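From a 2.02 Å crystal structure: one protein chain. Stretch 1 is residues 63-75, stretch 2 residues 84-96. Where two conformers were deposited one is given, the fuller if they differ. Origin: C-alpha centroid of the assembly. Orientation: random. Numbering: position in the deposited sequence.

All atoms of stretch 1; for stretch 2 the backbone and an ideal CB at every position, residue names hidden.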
ATOM      1  N   VAL A  63       2.632   6.587 -15.253  1.00 18.54           N
ATOM      2  CA  VAL A  63       1.925   6.575 -13.956  1.00 18.58           C
ATOM      3  C   VAL A  63       2.752   5.904 -12.850  1.00 18.41           C
ATOM      4  O   VAL A  63       2.225   5.448 -11.819  1.00 17.86           O
ATOM      5  CB  VAL A  63       0.445   6.066 -14.050  1.00 19.19           C
ATOM      6  CG1 VAL A  63      -0.390   6.992 -14.994  1.00 19.76           C
ATOM      7  CG2 VAL A  63       0.371   4.604 -14.483  1.00 18.88           C
ATOM      8  N   CYS A  64       4.064   5.866 -13.086  1.00 17.87           N
ATOM      9  CA  CYS A  64       5.022   5.507 -12.050  1.00 17.45           C
ATOM     10  C   CYS A  64       6.216   6.495 -12.087  1.00 17.32           C
ATOM     11  O   CYS A  64       7.358   6.125 -12.348  1.00 16.95           O
ATOM     12  CB  CYS A  64       5.448   4.044 -12.198  1.00 17.41           C
ATOM     13  SG  CYS A  64       6.349   3.362 -10.810  1.00 17.66           S
ATOM     14  N   ARG A  65       5.915   7.763 -11.840  1.00 16.36           N
ATOM     15  CA  ARG A  65       6.932   8.802 -11.786  1.00 16.88           C
ATOM     16  C   ARG A  65       7.356   9.041 -10.349  1.00 15.94           C
ATOM     17  O   ARG A  65       6.585   8.762  -9.435  1.00 16.21           O
ATOM     18  CB  ARG A  65       6.360  10.106 -12.352  1.00 16.64           C
ATOM     19  CG  ARG A  65       5.922   9.966 -13.771  1.00 19.61           C
ATOM     20  CD  ARG A  65       5.606  11.300 -14.395  1.00 23.35           C
ATOM     21  NE  ARG A  65       4.443  11.134 -15.242  1.00 31.87           N
ATOM     22  CZ  ARG A  65       4.031  12.016 -16.151  1.00 36.98           C
ATOM     23  NH1 ARG A  65       4.709  13.153 -16.333  1.00 36.76           N
ATOM     24  NH2 ARG A  65       2.933  11.756 -16.872  1.00 36.36           N
ATOM     25  N   PRO A  66       8.561   9.599 -10.150  1.00 15.75           N
ATOM     26  CA  PRO A  66       8.951  10.023  -8.801  1.00 15.29           C
ATOM     27  C   PRO A  66       7.973  11.077  -8.300  1.00 15.24           C
ATOM     28  O   PRO A  66       7.465  11.882  -9.091  1.00 15.13           O
ATOM     29  CB  PRO A  66      10.334  10.649  -9.013  1.00 15.63           C
ATOM     30  CG  PRO A  66      10.330  11.084 -10.507  1.00 15.41           C
ATOM     31  CD  PRO A  66       9.603   9.916 -11.149  1.00 15.20           C
ATOM     32  N   VAL A  67       7.703  11.081  -7.000  1.00 15.10           N
ATOM     33  CA  VAL A  67       6.796  12.075  -6.439  1.00 15.16           C
ATOM     34  C   VAL A  67       7.195  13.524  -6.811  1.00 15.40           C
ATOM     35  O   VAL A  67       6.325  14.356  -7.061  1.00 15.43           O
ATOM     36  CB  VAL A  67       6.596  11.880  -4.913  1.00 15.59           C
ATOM     37  CG1 VAL A  67       5.773  13.049  -4.291  1.00 13.81           C
ATOM     38  CG2 VAL A  67       5.919  10.538  -4.653  1.00 14.57           C
ATOM     39  N   SER A  68       8.498  13.802  -6.870  0.50 15.54           N
ATOM     40  CA  SER A  68       9.018  15.147  -7.172  0.50 15.95           C
ATOM     41  C   SER A  68       8.505  15.744  -8.488  0.50 16.50           C
ATOM     42  O   SER A  68       8.396  16.965  -8.614  0.50 16.65           O
ATOM     43  CB  SER A  68      10.541  15.124  -7.219  0.50 15.95           C
ATOM     44  OG  SER A  68      10.981  14.328  -8.301  0.50 15.16           O
ATOM     45  N   ASP A  69       8.230  14.882  -9.465  1.00 17.13           N
ATOM     46  CA  ASP A  69       7.686  15.306 -10.778  1.00 18.03           C
ATOM     47  C   ASP A  69       6.351  16.027 -10.671  1.00 17.61           C
ATOM     48  O   ASP A  69       6.018  16.850 -11.522  1.00 17.94           O
ATOM     49  CB  ASP A  69       7.495  14.093 -11.705  1.00 18.90           C
ATOM     50  CG  ASP A  69       8.768  13.689 -12.438  1.00 21.70           C
ATOM     51  OD1 ASP A  69       9.840  14.283 -12.209  1.00 24.72           O
ATOM     52  OD2 ASP A  69       8.689  12.740 -13.250  1.00 26.75           O
ATOM     53  N   SER A  70       5.571  15.683  -9.649  1.00 16.74           N
ATOM     54  CA  SER A  70       4.245  16.260  -9.455  1.00 15.38           C
ATOM     55  C   SER A  70       4.221  17.386  -8.430  1.00 15.12           C
ATOM     56  O   SER A  70       3.154  17.918  -8.118  1.00 15.00           O
ATOM     57  CB  SER A  70       3.269  15.163  -9.007  1.00 14.88           C
ATOM     58  OG  SER A  70       3.136  14.174 -10.015  1.00 15.73           O
ATOM     59  N   VAL A  71       5.386  17.710  -7.877  1.00 14.65           N
ATOM     60  CA  VAL A  71       5.477  18.645  -6.765  1.00 15.27           C
ATOM     61  C   VAL A  71       6.387  19.852  -7.099  1.00 16.22           C
ATOM     62  O   VAL A  71       5.953  21.005  -7.001  1.00 16.29           O
ATOM     63  CB  VAL A  71       5.946  17.933  -5.449  1.00 15.04           C
ATOM     64  CG1 VAL A  71       6.076  18.945  -4.295  1.00 14.47           C
ATOM     65  CG2 VAL A  71       4.985  16.799  -5.050  1.00 12.67           C
ATOM     66  N   LEU A  72       7.637  19.583  -7.462  1.00 17.67           N
ATOM     67  CA  LEU A  72       8.590  20.655  -7.798  1.00 20.09           C
ATOM     68  C   LEU A  72       8.076  21.470  -8.958  1.00 19.92           C
ATOM     69  O   LEU A  72       7.692  20.911  -9.986  1.00 20.12           O
ATOM     70  CB  LEU A  72       9.979  20.100  -8.151  1.00 20.60           C
ATOM     71  CG  LEU A  72      10.879  19.673  -6.982  1.00 24.82           C
ATOM     72  CD1 LEU A  72      12.238  19.195  -7.542  1.00 27.85           C
ATOM     73  CD2 LEU A  72      11.085  20.825  -5.984  1.00 26.16           C
ATOM     74  N   GLY A  73       8.047  22.789  -8.785  1.00 20.18           N
ATOM     75  CA  GLY A  73       7.686  23.706  -9.883  1.00 19.83           C
ATOM     76  C   GLY A  73       6.203  23.961  -9.934  1.00 20.06           C
ATOM     77  O   GLY A  73       5.735  24.782 -10.721  1.00 20.42           O
ATOM     78  N   GLN A  74       5.445  23.253  -9.096  1.00 19.54           N
ATOM     79  CA  GLN A  74       3.982  23.410  -9.069  1.00 18.89           C
ATOM     80  C   GLN A  74       3.518  24.730  -8.459  1.00 19.40           C
ATOM     81  O   GLN A  74       4.102  25.204  -7.482  1.00 18.53           O
ATOM     82  CB  GLN A  74       3.336  22.229  -8.333  1.00 19.02           C
ATOM     83  CG  GLN A  74       3.451  20.933  -9.160  1.00 17.43           C
ATOM     84  CD  GLN A  74       2.547  20.996 -10.391  1.00 16.65           C
ATOM     85  OE1 GLN A  74       1.464  21.563 -10.320  1.00 16.13           O
ATOM     86  NE2 GLN A  74       2.998  20.437 -11.513  1.00 17.96           N
ATOM     87  N   ARG A  75       2.455  25.304  -9.027  1.00 20.05           N
ATOM     88  CA  ARG A  75       1.884  26.543  -8.510  1.00 22.07           C
ATOM     89  C   ARG A  75       1.163  26.272  -7.205  1.00 22.96           C
ATOM     90  O   ARG A  75       0.454  25.265  -7.076  1.00 22.51           O
ATOM     91  CB  ARG A  75       0.904  27.176  -9.512  1.00 22.39           C
ATOM     92  CG  ARG A  75       1.550  27.594 -10.819  1.00 24.71           C
ATOM     93  CD  ARG A  75       0.614  28.509 -11.671  1.00 28.47           C
ATOM     94  NE  ARG A  75       1.403  29.186 -12.689  1.00 29.26           N
ATOM     95  CZ  ARG A  75       2.115  30.295 -12.473  1.00 30.80           C
ATOM     96  NH1 ARG A  75       2.128  30.861 -11.267  1.00 31.50           N
ATOM     97  NH2 ARG A  75       2.826  30.840 -13.459  1.00 28.26           N
ATOM     98  N   UNK A  84      -4.965  19.842  -5.698  1.00 17.90           N
ATOM     99  CA  UNK A  84      -4.552  19.641  -7.080  1.00 17.92           C
ATOM    100  C   UNK A  84      -3.238  18.869  -7.149  1.00 17.02           C
ATOM    101  O   UNK A  84      -3.104  17.908  -7.916  1.00 16.68           O
ATOM    102  CB  UNK A  84      -4.414  20.986  -7.796  1.00 17.92           C
ATOM    103  N   UNK A  85      -2.270  19.301  -6.350  1.00 16.19           N
ATOM    104  CA  UNK A  85      -0.971  18.668  -6.326  1.00 15.80           C
ATOM    105  C   UNK A  85      -1.053  17.217  -5.830  1.00 15.80           C
ATOM    106  O   UNK A  85      -0.416  16.313  -6.406  1.00 15.90           O
ATOM    107  CB  UNK A  85      -0.018  19.477  -5.444  1.00 15.80           C
ATOM    108  N   UNK A  86      -1.806  17.004  -4.748  1.00 14.80           N
ATOM    109  CA  UNK A  86      -2.032  15.647  -4.213  1.00 15.31           C
ATOM    110  C   UNK A  86      -2.685  14.699  -5.240  1.00 15.39           C
ATOM    111  O   UNK A  86      -2.278  13.547  -5.373  1.00 15.11           O
ATOM    112  CB  UNK A  86      -2.913  15.727  -2.965  1.00 15.31           C
ATOM    113  N   UNK A  87      -3.699  15.183  -5.956  1.00 15.56           N
ATOM    114  CA  UNK A  87      -4.312  14.408  -7.060  1.00 15.59           C
ATOM    115  C   UNK A  87      -3.310  14.087  -8.179  1.00 15.85           C
ATOM    116  O   UNK A  87      -3.334  12.996  -8.742  1.00 15.28           O
ATOM    117  CB  UNK A  87      -5.495  15.182  -7.646  1.00 15.59           C
ATOM    118  N   UNK A  88      -2.425  15.036  -8.484  1.00 16.10           N
ATOM    119  CA  UNK A  88      -1.376  14.838  -9.496  1.00 17.21           C
ATOM    120  C   UNK A  88      -0.409  13.718  -9.089  1.00 17.01           C
ATOM    121  O   UNK A  88      -0.096  12.839  -9.884  1.00 16.78           O
ATOM    122  CB  UNK A  88      -0.602  16.139  -9.716  1.00 17.21           C
ATOM    123  N   UNK A  89       0.063  13.760  -7.846  1.00 16.70           N
ATOM    124  CA  UNK A  89       0.881  12.659  -7.299  1.00 16.62           C
ATOM    125  C   UNK A  89       0.111  11.351  -7.383  1.00 16.79           C
ATOM    126  O   UNK A  89       0.665  10.358  -7.818  1.00 17.76           O
ATOM    127  CB  UNK A  89       1.284  12.941  -5.850  1.00 16.62           C
ATOM    128  N   UNK A  90      -1.160  11.360  -6.974  1.00 17.14           N
ATOM    129  CA  UNK A  90      -2.045  10.199  -7.061  1.00 18.12           C
ATOM    130  C   UNK A  90      -2.116   9.583  -8.456  1.00 19.60           C
ATOM    131  O   UNK A  90      -2.175   8.363  -8.610  1.00 19.69           O
ATOM    132  CB  UNK A  90      -3.454  10.597  -6.616  1.00 18.12           C
ATOM    133  N   UNK A  91      -2.095  10.430  -9.481  1.00 19.79           N
ATOM    134  CA  UNK A  91      -2.157   9.953 -10.850  1.00 20.19           C
ATOM    135  C   UNK A  91      -0.774   9.542 -11.359  1.00 19.08           C
ATOM    136  O   UNK A  91      -0.593   8.395 -11.809  1.00 18.50           O
ATOM    137  CB  UNK A  91      -2.756  11.031 -11.756  1.00 20.19           C
ATOM    138  N   UNK A  92       0.191  10.473 -11.300  1.00 17.88           N
ATOM    139  CA  UNK A  92       1.538  10.266 -11.865  1.00 16.67           C
ATOM    140  C   UNK A  92       2.361   9.208 -11.128  1.00 16.08           C
ATOM    141  O   UNK A  92       3.297   8.642 -11.697  1.00 15.26           O
ATOM    142  CB  UNK A  92       2.306  11.589 -11.853  1.00 16.67           C
ATOM    143  N   UNK A  93       2.054   8.985  -9.846  1.00 15.56           N
ATOM    144  CA  UNK A  93       2.803   7.991  -9.042  1.00 15.40           C
ATOM    145  C   UNK A  93       1.886   6.851  -8.589  1.00 15.70           C
ATOM    146  O   UNK A  93       2.140   6.190  -7.588  1.00 15.27           O
ATOM    147  CB  UNK A  93       3.442   8.659  -7.822  1.00 15.40           C
ATOM    148  N   UNK A  94       0.800   6.640  -9.325  1.00 16.80           N
ATOM    149  CA  UNK A  94      -0.173   5.584  -9.006  1.00 18.28           C
ATOM    150  C   UNK A  94       0.456   4.200  -8.761  1.00 17.80           C
ATOM    151  O   UNK A  94       0.082   3.508  -7.805  1.00 18.10           O
ATOM    152  CB  UNK A  94      -1.187   5.475 -10.146  1.00 18.28           C
ATOM    153  N   UNK A  95       1.409   3.801  -9.608  1.00 17.54           N
ATOM    154  CA  UNK A  95       2.002   2.460  -9.530  1.00 16.60           C
ATOM    155  C   UNK A  95       3.225   2.405  -8.603  1.00 16.09           C
ATOM    156  O   UNK A  95       3.941   1.377  -8.523  1.00 16.17           O
ATOM    157  CB  UNK A  95       2.401   1.991 -10.930  1.00 16.60           C
ATOM    158  N   UNK A  96       3.465   3.515  -7.915  0.60 15.73           N
ATOM    159  CA  UNK A  96       4.551   3.627  -6.959  0.60 15.31           C
ATOM    160  C   UNK A  96       3.914   3.466  -5.580  0.60 15.01           C
ATOM    161  O   UNK A  96       3.356   4.419  -5.016  0.60 14.70           O
ATOM    162  CB  UNK A  96       5.303   4.953  -7.096  0.60 15.31           C
TER

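Position 84 lies in a helix, and its CA-to-CB bond runs sideways with no atom of stretch 1 within reach of CB. A long side chain could still arrive at Gln74 OE1 and Arg75 O, two acceptors that favour a donor. The residue is Arg84: NH1 donates to Gln74 OE1 (2.8 Å), and NH2 donates to Gln74 OE1 (3.1 Å) and, weakly, to Arg75 O (2.9 Å), so both acceptors sit at the guanidinium edge.

At 85 the ideal CB is 4.4 Å from Ser70 O and 5.2 Å from Gln74 CB, and Val71 lies nearby; a branched or long aliphatic would fit. Ile85 places CG2 4.1 Å from Val71 CG2 and CD1 3.7 Å from Gln74 CB.

Positions 86 and 87 have nothing of stretch 1 near CB and little to select a side chain; they are Ala86 and Ala87.

CB of 88 points toward stretch 1, 4.1 Å from Ser70 CB, where medium-sized residues, apolar or polar, could lie between Ser70 and Gln74. Leu88 does so, its CD2 3.6 Å from Gln74 NE2.

Position 89 faces Val67, Ser70 and Val71, a mostly apolar surface suited to valine, isoleucine or leucine. Val89 CG2 packs against Val67 CG1 (4.0 Å), Ser70 CB (3.5 Å) and Val71 CG2 (3.9 Å).

Position 90 points away, and a CB there would be 3.2 Å from the carbonyl O of 87, so glycine is comfortable: Gly90.

From 91, CB meets nothing, but a long or aromatic side chain could reach Val63. The ring of Tyr91 does, with Val63 CG1 over its face, 4.1 Å from the centroid.

At 92 the ideal CB is only 3.3 Å from Ser70 OG and 4.0 Å from Arg65 NE, so a compact polar group is favoured. Asn92 ND2 donates to Ser70 OG (2.9 Å), while its backbone O accepts from Arg65 N (2.8 Å).

Position 93 leaves helical geometry. Its CB is 3.5 Å from Arg65 O, inviting a small donor such as serine or threonine. Ser93 OG donates to Arg65 O (2.6 Å) and accepts from a water that also binds Pro66 O and Ser70 OG.

At 94, near Val63, a flexible apolar chain would suit; Met94 CE touches Val63 CG2 (3.6 Å).

CB of 95 points toward stretch 1, 3.6 Å from Val63 O and 3.9 Å from Cys64 CB, where a small or medium side chain, polar or apolar, could be accommodated. The residue is Asp95, whose backbone N donates to Val63 O (2.9 Å).

Position 96 faces Cys64 SG, favouring an aliphatic. Leu96 CB is 4.1 Å from Cys64 SG, and CD2 reaches Arg65 O (3.5 Å).

Stretch 2 84-96: RIAALVGYNSMDL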
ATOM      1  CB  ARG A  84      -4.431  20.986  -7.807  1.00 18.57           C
ATOM      2  CG  ARG A  84      -4.261  20.873  -9.309  1.00 21.17           C
ATOM      3  CD  ARG A  84      -4.021  22.270  -9.963  1.00 21.99           C
ATOM      4  NE  ARG A  84      -2.881  22.972  -9.367  1.00 19.73           N
ATOM      5  CZ  ARG A  84      -1.612  22.649  -9.593  1.00 18.34           C
ATOM      6  NH1 ARG A  84      -1.302  21.634 -10.402  1.00 17.80           N
ATOM      7  NH2 ARG A  84      -0.647  23.341  -9.006  1.00 17.95           N
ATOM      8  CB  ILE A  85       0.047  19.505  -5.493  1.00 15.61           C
ATOM      9  CG1 ILE A  85       0.393  20.805  -6.252  1.00 15.72           C
ATOM     10  CG2 ILE A  85       1.319  18.677  -5.185  1.00 14.43           C
ATOM     11  CD1 ILE A  85       1.125  21.889  -5.406  1.00 14.57           C
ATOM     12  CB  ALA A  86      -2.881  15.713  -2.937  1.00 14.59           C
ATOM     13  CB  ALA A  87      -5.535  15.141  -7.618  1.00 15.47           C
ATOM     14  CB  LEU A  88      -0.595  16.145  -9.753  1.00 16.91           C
ATOM     15  CG  LEU A  88       0.209  16.255 -11.060  1.00 20.52           C
ATOM     16  CD1 LEU A  88      -0.624  15.946 -12.321  1.00 19.27           C
ATOM     17  CD2 LEU A  88       0.795  17.661 -11.177  1.00 22.39           C
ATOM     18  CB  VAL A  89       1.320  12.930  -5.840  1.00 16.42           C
ATOM     19  CG1 VAL A  89       1.972  11.668  -5.215  1.00 17.03           C
ATOM     20  CG2 VAL A  89       2.252  14.152  -5.763  1.00 15.80           C
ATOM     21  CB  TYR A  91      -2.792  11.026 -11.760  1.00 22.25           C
ATOM     22  CG  TYR A  91      -2.871  10.609 -13.217  1.00 25.58           C
ATOM     23  CD1 TYR A  91      -3.904   9.784 -13.668  1.00 29.22           C
ATOM     24  CD2 TYR A  91      -1.900  11.016 -14.132  1.00 29.15           C
ATOM     25  CE1 TYR A  91      -3.975   9.384 -15.003  1.00 31.95           C
ATOM     26  CE2 TYR A  91      -1.959  10.621 -15.466  1.00 31.51           C
ATOM     27  CZ  TYR A  91      -3.006   9.808 -15.891  1.00 31.86           C
ATOM     28  OH  TYR A  91      -3.068   9.413 -17.215  1.00 33.80           O
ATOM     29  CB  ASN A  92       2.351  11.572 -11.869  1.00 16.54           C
ATOM     30  CG  ASN A  92       1.909  12.555 -12.956  1.00 19.74           C
ATOM     31  OD1 ASN A  92       1.218  12.183 -13.899  1.00 20.38           O
ATOM     32  ND2 ASN A  92       2.341  13.819 -12.832  1.00 20.77           N
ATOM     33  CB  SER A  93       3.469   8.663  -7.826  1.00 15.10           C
ATOM     34  OG  SER A  93       4.413   9.642  -8.235  1.00 14.45           O
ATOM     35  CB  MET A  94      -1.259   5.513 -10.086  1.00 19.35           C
ATOM     36  CG  MET A  94      -2.319   4.415  -9.866  1.00 23.16           C
ATOM     37  SD  MET A  94      -3.382   4.334 -11.325  1.00 33.17           S
ATOM     38  CE  MET A  94      -2.391   3.450 -12.522  1.00 32.56           C
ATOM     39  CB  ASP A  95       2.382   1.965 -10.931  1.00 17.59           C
ATOM     40  CG  ASP A  95       1.167   1.541 -11.769  1.00 20.00           C
ATOM     41  OD1 ASP A  95       0.013   1.651 -11.305  1.00 21.32           O
ATOM     42  OD2 ASP A  95       1.386   1.086 -12.917  1.00 25.33           O
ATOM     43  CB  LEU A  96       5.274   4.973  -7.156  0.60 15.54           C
ATOM     44  CG  LEU A  96       6.294   5.531  -6.155  0.60 16.65           C
ATOM     45  CD1 LEU A  96       7.054   4.445  -5.402  0.60 14.56           C
ATOM     46  CD2 LEU A  96       7.233   6.535  -6.829  0.60 16.65           C
TER
HETATM   47  O   HOH W   1       4.645  12.082  -9.505  1.00 16.41           O
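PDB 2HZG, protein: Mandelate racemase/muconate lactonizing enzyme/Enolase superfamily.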